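Local coordinates for alpha-L-rhamnosidase (Klebsiella oxytoca, PDB 4XHC), which probably hydrolyses terminal alpha-L-rhamnosides, as a two-domain glycoside hydrolase of family GH78 captured here with rhamnose bound, at residues R426-W430 against A431-W435; R452-K456 against N457-V461. All blocks are in the same frame, centred on the assembly; numbering follows the deposited sequence.

Interaction 1 of 2, residues R426-W430 against A431-W435; sequences RQVSW and ASQIW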
ATOM      1  N   ARG A 426      36.820 -24.684 -27.100  1.00 51.19           N
ATOM      2  CA  ARG A 426      37.056 -23.965 -28.363  1.00 51.60           C
ATOM      3  C   ARG A 426      35.773 -23.457 -29.009  1.00 50.03           C
ATOM      4  O   ARG A 426      35.521 -23.667 -30.201  1.00 49.48           O
ATOM      5  CB  ARG A 426      37.860 -24.834 -29.352  1.00 53.12           C
ATOM      6  CG  ARG A 426      39.259 -25.201 -28.869  1.00 52.50           C
ATOM      7  CD  ARG A 426      39.954 -26.170 -29.814  1.00 55.00           C
ATOM      8  NE  ARG A 426      40.234 -25.540 -31.106  1.00 55.52           N
ATOM      9  CZ  ARG A 426      41.247 -24.709 -31.352  1.00 52.43           C
ATOM     10  NH1 ARG A 426      42.117 -24.389 -30.394  1.00 50.35           N
ATOM     11  NH2 ARG A 426      41.385 -24.185 -32.568  1.00 51.42           N
ATOM     12  N   GLN A 427      34.985 -22.766 -28.199  1.00 49.85           N
ATOM     13  CA  GLN A 427      33.710 -22.187 -28.630  1.00 50.11           C
ATOM     14  C   GLN A 427      33.916 -20.994 -29.547  1.00 47.91           C
ATOM     15  O   GLN A 427      34.824 -20.205 -29.327  1.00 46.11           O
ATOM     16  CB  GLN A 427      32.914 -21.724 -27.407  1.00 49.19           C
ATOM     17  CG  GLN A 427      31.469 -21.355 -27.695  1.00 49.30           C
ATOM     18  CD  GLN A 427      30.820 -20.577 -26.565  1.00 48.97           C
ATOM     19  OE1 GLN A 427      31.199 -19.448 -26.282  1.00 49.40           O
ATOM     20  NE2 GLN A 427      29.839 -21.176 -25.922  1.00 49.66           N
ATOM     21  N   VAL A 428      33.037 -20.865 -30.543  1.00 48.94           N
ATOM     22  CA  VAL A 428      33.020 -19.740 -31.473  1.00 46.98           C
ATOM     23  C   VAL A 428      31.795 -18.848 -31.216  1.00 46.33           C
ATOM     24  O   VAL A 428      30.641 -19.260 -31.443  1.00 46.67           O
ATOM     25  CB  VAL A 428      32.983 -20.238 -32.930  1.00 48.84           C
ATOM     26  CG1 VAL A 428      33.054 -19.069 -33.902  1.00 49.50           C
ATOM     27  CG2 VAL A 428      34.126 -21.204 -33.189  1.00 49.04           C
ATOM     28  N   SER A 429      32.051 -17.626 -30.757  1.00 44.56           N
ATOM     29  CA  SER A 429      30.986 -16.678 -30.420  1.00 45.82           C
ATOM     30  C   SER A 429      31.141 -15.384 -31.204  1.00 45.13           C
ATOM     31  O   SER A 429      32.196 -15.127 -31.780  1.00 45.61           O
ATOM     32  CB  SER A 429      31.016 -16.361 -28.921  1.00 46.22           C
ATOM     33  OG  SER A 429      32.204 -15.670 -28.535  1.00 43.45           O
ATOM     34  N   TRP A 430      30.085 -14.577 -31.243  1.00 44.51           N
ATOM     35  CA  TRP A 430      30.198 -13.231 -31.812  1.00 44.42           C
ATOM     36  C   TRP A 430      31.074 -12.354 -30.924  1.00 44.64           C
ATOM     37  O   TRP A 430      31.864 -11.550 -31.420  1.00 46.45           O
ATOM     38  CB  TRP A 430      28.830 -12.565 -31.945  1.00 44.36           C
ATOM     39  CG  TRP A 430      28.057 -12.973 -33.133  1.00 43.90           C
ATOM     40  CD1 TRP A 430      27.426 -14.161 -33.324  1.00 44.50           C
ATOM     41  CD2 TRP A 430      27.796 -12.188 -34.293  1.00 43.15           C
ATOM     42  NE1 TRP A 430      26.794 -14.169 -34.536  1.00 44.63           N
ATOM     43  CE2 TRP A 430      27.004 -12.967 -35.151  1.00 43.65           C
ATOM     44  CE3 TRP A 430      28.158 -10.904 -34.696  1.00 43.90           C
ATOM     45  CZ2 TRP A 430      26.563 -12.509 -36.381  1.00 44.51           C
ATOM     46  CZ3 TRP A 430      27.714 -10.444 -35.926  1.00 45.54           C
ATOM     47  CH2 TRP A 430      26.920 -11.249 -36.754  1.00 45.56           C
ATOM     48  N   ALA A 431      30.917 -12.498 -29.614  1.00 44.31           N
ATOM     49  CA  ALA A 431      31.595 -11.626 -28.673  1.00 45.76           C
ATOM     50  C   ALA A 431      33.127 -11.693 -28.811  1.00 44.53           C
ATOM     51  O   ALA A 431      33.804 -10.667 -28.856  1.00 45.51           O
ATOM     52  CB  ALA A 431      31.166 -11.968 -27.258  1.00 47.24           C
ATOM     53  N   SER A 432      33.662 -12.899 -28.893  1.00 43.80           N
ATOM     54  CA  SER A 432      35.095 -13.084 -29.059  1.00 43.98           C
ATOM     55  C   SER A 432      35.638 -12.286 -30.236  1.00 44.37           C
ATOM     56  O   SER A 432      36.669 -11.630 -30.117  1.00 45.47           O
ATOM     57  CB  SER A 432      35.422 -14.565 -29.266  1.00 44.17           C
ATOM     58  OG  SER A 432      34.975 -15.352 -28.177  1.00 44.91           O
ATOM     59  N   GLN A 433      34.943 -12.335 -31.368  1.00 44.72           N
ATOM     60  CA  GLN A 433      35.432 -11.690 -32.594  1.00 45.51           C
ATOM     61  C   GLN A 433      35.385 -10.176 -32.450  1.00 47.03           C
ATOM     62  O   GLN A 433      36.316  -9.471 -32.819  1.00 49.85           O
ATOM     63  CB  GLN A 433      34.594 -12.083 -33.811  1.00 45.36           C
ATOM     64  CG  GLN A 433      34.170 -13.540 -33.867  1.00 45.86           C
ATOM     65  CD  GLN A 433      35.302 -14.497 -33.568  1.00 45.21           C
ATOM     66  OE1 GLN A 433      36.423 -14.299 -34.029  1.00 46.09           O
ATOM     67  NE2 GLN A 433      35.012 -15.545 -32.807  1.00 44.00           N
ATOM     68  N   ILE A 434      34.282  -9.686 -31.905  1.00 47.04           N
ATOM     69  CA  ILE A 434      34.059  -8.252 -31.762  1.00 45.90           C
ATOM     70  C   ILE A 434      35.153  -7.634 -30.898  1.00 44.45           C
ATOM     71  O   ILE A 434      35.746  -6.625 -31.277  1.00 44.32           O
ATOM     72  CB  ILE A 434      32.663  -7.977 -31.144  1.00 45.68           C
ATOM     73  CG1 ILE A 434      31.559  -8.349 -32.140  1.00 45.10           C
ATOM     74  CG2 ILE A 434      32.514  -6.520 -30.743  1.00 47.58           C
ATOM     75  CD1 ILE A 434      30.189  -8.500 -31.516  1.00 44.74           C
ATOM     76  N   TRP A 435      35.419  -8.254 -29.749  1.00 42.54           N
ATOM     77  CA  TRP A 435      36.346  -7.678 -28.782  1.00 43.20           C
ATOM     78  C   TRP A 435      37.795  -7.794 -29.209  1.00 43.10           C
ATOM     79  O   TRP A 435      38.580  -6.883 -28.966  1.00 45.68           O
ATOM     80  CB  TRP A 435      36.141  -8.267 -27.381  1.00 42.66           C
ATOM     81  CG  TRP A 435      35.146  -7.496 -26.611  1.00 44.34           C
ATOM     82  CD1 TRP A 435      33.877  -7.883 -26.269  1.00 44.06           C
ATOM     83  CD2 TRP A 435      35.304  -6.165 -26.123  1.00 46.36           C
ATOM     84  NE1 TRP A 435      33.246  -6.877 -25.580  1.00 45.24           N
ATOM     85  CE2 TRP A 435      34.098  -5.809 -25.478  1.00 47.41           C
ATOM     86  CE3 TRP A 435      36.342  -5.231 -26.175  1.00 47.75           C
ATOM     87  CZ2 TRP A 435      33.909  -4.556 -24.880  1.00 51.32           C
ATOM     88  CZ3 TRP A 435      36.154  -3.980 -25.579  1.00 50.47           C
ATOM     89  CH2 TRP A 435      34.949  -3.657 -24.942  1.00 52.38           C
TER
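S429 and S432 meet through their hydroxyls at the start of helix 430-438. The OG of S429 accepts the backbone N-H of S432 over 3.2 Å in a nearly straight bond, and the same OG lies 2.8 Å from S432 OG, within hydrogen-bonding distance. S429 OG can reach over the first turn because chi1 of 65° sets it between its own backbone N and carbonyl carbon. One residue on, Q433 folds back over the entering chain: NE2 donates an N-H to S429 O at 3.0 Å, lying in the plane of that carbonyl, while the acceptor sits almost in the plane of the amide. Chi1 of -40° and chi2 of -47° curl the glutamine chain so that its CG also packs against S429 O, and CG1 of V428 comes up to NE2 at 4.2 Å. W430 O opens the helical bonding by receiving I434 N at 3.1 Å, with a weaker bond from Q433 N. Beside it, I434 CD1 lies at the edge of the W430 indole, near the ring plane, and reaches W430 CB at 4.3 Å. A second shell holds these groups. Q433 OE1 accepts from Y420 N, so both ends of the amide are engaged and its rotation is fixed. The indole of W430 meets Y472 edge-to-face on helix 466-478 and also packs on L454. Upstream, the side-chain amide of Q427 bonds to S364 O and N366 N. The bond from S432 N to S429 OG is a serine N-cap, in which a hydroxyl serves an N-H of the first turn that has no preceding carbonyl; with the Q433 amide and the ring contacts added around it, it starts a helix of the (alpha/alpha)6 six-hairpin barrel, the catalytic fold of GH78 enzymes.

Interaction 2 of 2, residues R452-K456 against N457-V461; sequences RNLEK and NPPAV. With SO4 (sulfate ion), chain D.
The last turn of helix 444-456 runs out into N457, P458 and P459, which pack against N453, L454 and K456. R452 turns away from that exit and grips a sulfate ion, probably from the crystallisation liquor. Its chain bends at chi2 (-57°), and the guanidinium edge takes sulfate O4 with both NE, at 3.0 Å, and NH2, at 2.9 Å; R448 binds the same ion. NH1, on another edge, makes a salt bridge one turn along to OE1 of E455 at 3.0 Å, on the syn side of the carboxylate, and a second one to E484. N453 supplies the closing helical bond, its O receiving N457 N at 2.7 Å with the donor tilted well out of the carbonyl plane. The two asparagine side chains lie side by side and point the same way, amide planes 17° apart, with N453 OD1 3.6 Å from N457 CB; N453 ND2 donates to Q417 O. This is a helix C-terminus followed directly by a Pro-Pro pair, within the (alpha/alpha)6 domain: N457 is the first residue to leave helical backbone angles, and P458 has no N-H to continue the i to i+4 pattern. L454 O comes within 3.5 Å of P458 N but can take no hydrogen bond from it, and lies beside CB and CG of the proline ring. The CB of L454 is directed away from 457-461, yet CD2 swings back to meet P459 CD at 3.7 Å, the two side chains crossing at about a right angle; F419 and W430 also touch this leucine. K456 contributes its backbone, its C atom lying 3.7 Å from P458 CD.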
ATOM      1  N   ARG A 452      33.744  -9.437 -42.286  1.00 51.46           N
ATOM      2  CA  ARG A 452      33.106 -10.084 -43.444  1.00 54.03           C
ATOM      3  C   ARG A 452      32.713 -11.527 -43.155  1.00 53.45           C
ATOM      4  O   ARG A 452      31.708 -12.014 -43.665  1.00 54.74           O
ATOM      5  CB  ARG A 452      34.033 -10.091 -44.663  1.00 55.73           C
ATOM      6  CG  ARG A 452      34.282  -8.741 -45.287  1.00 57.43           C
ATOM      7  CD  ARG A 452      32.974  -8.095 -45.693  1.00 58.94           C
ATOM      8  NE  ARG A 452      33.179  -6.945 -46.560  1.00 61.99           N
ATOM      9  CZ  ARG A 452      32.238  -6.051 -46.853  1.00 63.28           C
ATOM     10  NH1 ARG A 452      31.007  -6.163 -46.354  1.00 63.19           N
ATOM     11  NH2 ARG A 452      32.530  -5.029 -47.644  1.00 65.13           N
ATOM     12  N   ASN A 453      33.506 -12.202 -42.339  1.00 52.94           N
ATOM     13  CA  ASN A 453      33.223 -13.576 -41.975  1.00 54.94           C
ATOM     14  C   ASN A 453      31.975 -13.687 -41.069  1.00 51.99           C
ATOM     15  O   ASN A 453      31.224 -14.653 -41.168  1.00 52.67           O
ATOM     16  CB  ASN A 453      34.459 -14.194 -41.309  1.00 57.95           C
ATOM     17  CG  ASN A 453      34.518 -15.695 -41.446  1.00 64.27           C
ATOM     18  OD1 ASN A 453      33.863 -16.272 -42.304  1.00 72.68           O
ATOM     19  ND2 ASN A 453      35.300 -16.340 -40.594  1.00 66.36           N
ATOM     20  N   LEU A 454      31.741 -12.698 -40.209  1.00 48.78           N
ATOM     21  CA  LEU A 454      30.515 -12.664 -39.400  1.00 46.29           C
ATOM     22  C   LEU A 454      29.270 -12.511 -40.260  1.00 47.15           C
ATOM     23  O   LEU A 454      28.232 -13.100 -39.974  1.00 51.16           O
ATOM     24  CB  LEU A 454      30.543 -11.506 -38.427  1.00 45.27           C
ATOM     25  CG  LEU A 454      31.635 -11.515 -37.350  1.00 44.49           C
ATOM     26  CD1 LEU A 454      31.648 -10.181 -36.631  1.00 45.82           C
ATOM     27  CD2 LEU A 454      31.439 -12.629 -36.343  1.00 44.40           C
ATOM     28  N   GLU A 455      29.399 -11.749 -41.335  1.00 47.90           N
ATOM     29  CA  GLU A 455      28.304 -11.362 -42.199  1.00 49.87           C
ATOM     30  C   GLU A 455      27.911 -12.541 -43.085  1.00 50.71           C
ATOM     31  O   GLU A 455      26.739 -12.789 -43.308  1.00 52.69           O
ATOM     32  CB  GLU A 455      28.757 -10.148 -43.037  1.00 52.26           C
ATOM     33  CG  GLU A 455      28.195 -10.014 -44.445  1.00 56.52           C
ATOM     34  CD  GLU A 455      28.705  -8.773 -45.188  1.00 58.41           C
ATOM     35  OE1 GLU A 455      29.277  -7.845 -44.560  1.00 57.01           O
ATOM     36  OE2 GLU A 455      28.530  -8.736 -46.423  1.00 60.57           O
ATOM     37  N   LYS A 456      28.898 -13.284 -43.557  1.00 51.89           N
ATOM     38  CA  LYS A 456      28.677 -14.445 -44.432  1.00 55.16           C
ATOM     39  C   LYS A 456      28.602 -15.802 -43.716  1.00 54.39           C
ATOM     40  O   LYS A 456      28.064 -16.762 -44.254  1.00 54.48           O
ATOM     41  CB  LYS A 456      29.818 -14.467 -45.441  1.00 58.32           C
ATOM     42  CG  LYS A 456      29.916 -13.155 -46.214  1.00 61.66           C
ATOM     43  CD  LYS A 456      31.013 -13.050 -47.271  1.00 64.96           C
ATOM     44  CE  LYS A 456      30.961 -11.632 -47.836  1.00 66.01           C
ATOM     45  NZ  LYS A 456      31.389 -11.557 -49.253  1.00 68.64           N
ATOM     46  N   ASN A 457      29.173 -15.884 -42.520  1.00 54.22           N
ATOM     47  CA  ASN A 457      29.274 -17.138 -41.780  1.00 55.04           C
ATOM     48  C   ASN A 457      29.118 -16.919 -40.265  1.00 55.34           C
ATOM     49  O   ASN A 457      30.073 -17.059 -39.485  1.00 53.41           O
ATOM     50  CB  ASN A 457      30.590 -17.805 -42.134  1.00 54.53           C
ATOM     51  CG  ASN A 457      30.640 -19.232 -41.704  1.00 54.94           C
ATOM     52  OD1 ASN A 457      31.429 -19.602 -40.842  1.00 56.42           O
ATOM     53  ND2 ASN A 457      29.796 -20.049 -42.305  1.00 56.40           N
ATOM     54  N   PRO A 458      27.886 -16.582 -39.845  1.00 57.81           N
ATOM     55  CA  PRO A 458      27.598 -16.197 -38.461  1.00 55.27           C
ATOM     56  C   PRO A 458      27.855 -17.305 -37.408  1.00 54.82           C
ATOM     57  O   PRO A 458      27.334 -18.413 -37.556  1.00 56.68           O
ATOM     58  CB  PRO A 458      26.101 -15.831 -38.499  1.00 57.15           C
ATOM     59  CG  PRO A 458      25.685 -15.830 -39.935  1.00 59.18           C
ATOM     60  CD  PRO A 458      26.654 -16.703 -40.655  1.00 60.18           C
ATOM     61  N   PRO A 459      28.654 -17.004 -36.362  1.00 52.83           N
ATOM     62  CA  PRO A 459      28.860 -17.856 -35.191  1.00 54.22           C
ATOM     63  C   PRO A 459      27.570 -18.275 -34.501  1.00 56.58           C
ATOM     64  O   PRO A 459      26.574 -17.573 -34.553  1.00 54.16           O
ATOM     65  CB  PRO A 459      29.669 -16.961 -34.235  1.00 54.39           C
ATOM     66  CG  PRO A 459      30.427 -16.059 -35.131  1.00 53.54           C
ATOM     67  CD  PRO A 459      29.516 -15.812 -36.306  1.00 53.88           C
ATOM     68  N   ALA A 460      27.639 -19.391 -33.792  1.00 61.17           N
ATOM     69  CA  ALA A 460      26.468 -19.984 -33.164  1.00 63.32           C
ATOM     70  C   ALA A 460      25.967 -19.189 -31.951  1.00 62.22           C
ATOM     71  O   ALA A 460      24.766 -19.122 -31.711  1.00 65.36           O
ATOM     72  CB  ALA A 460      26.782 -21.426 -32.760  1.00 65.63           C
ATOM     73  N   VAL A 461      26.881 -18.639 -31.156  1.00 57.80           N
ATOM     74  CA  VAL A 461      26.500 -17.998 -29.901  1.00 57.17           C
ATOM     75  C   VAL A 461      26.254 -16.518 -30.155  1.00 55.62           C
ATOM     76  O   VAL A 461      27.204 -15.735 -30.336  1.00 57.05           O
ATOM     77  CB  VAL A 461      27.572 -18.193 -28.808  1.00 56.16           C
ATOM     78  CG1 VAL A 461      27.179 -17.455 -27.530  1.00 58.47           C
ATOM     79  CG2 VAL A 461      27.767 -19.671 -28.519  1.00 55.81           C
TER
HETATM   80  S   SO4 D 901      36.058  -6.031 -48.864  1.00 62.24           S
HETATM   81  O1  SO4 D 901      35.964  -5.319 -50.149  1.00 59.09           O
HETATM   82  O2  SO4 D 901      35.418  -7.354 -49.084  1.00 59.21           O
HETATM   83  O3  SO4 D 901      37.478  -6.073 -48.474  1.00 64.91           O
HETATM   84  O4  SO4 D 901      35.440  -5.317 -47.726  1.00 65.15           O

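In the fold
Along the chain, interaction 1 comes first, where the loop after strand 419-420 enters helix 430-438. Helix 444-456 follows, and interaction 2 marks its end, where the chain leaves for the loop leading to helix 466-478. The two are in series, neither nested nor crossing, since each joins consecutive residues. In space they are neighbours, their centres about 10 Å apart: the loop 457-461 returns beside the start of helix 430-438, with W430 N 3.2 Å from V461 O in a probable hydrogen bond and P459 CB packing on S429. The entry of one helix and the exit of the next thus lie together within the six-hairpin domain.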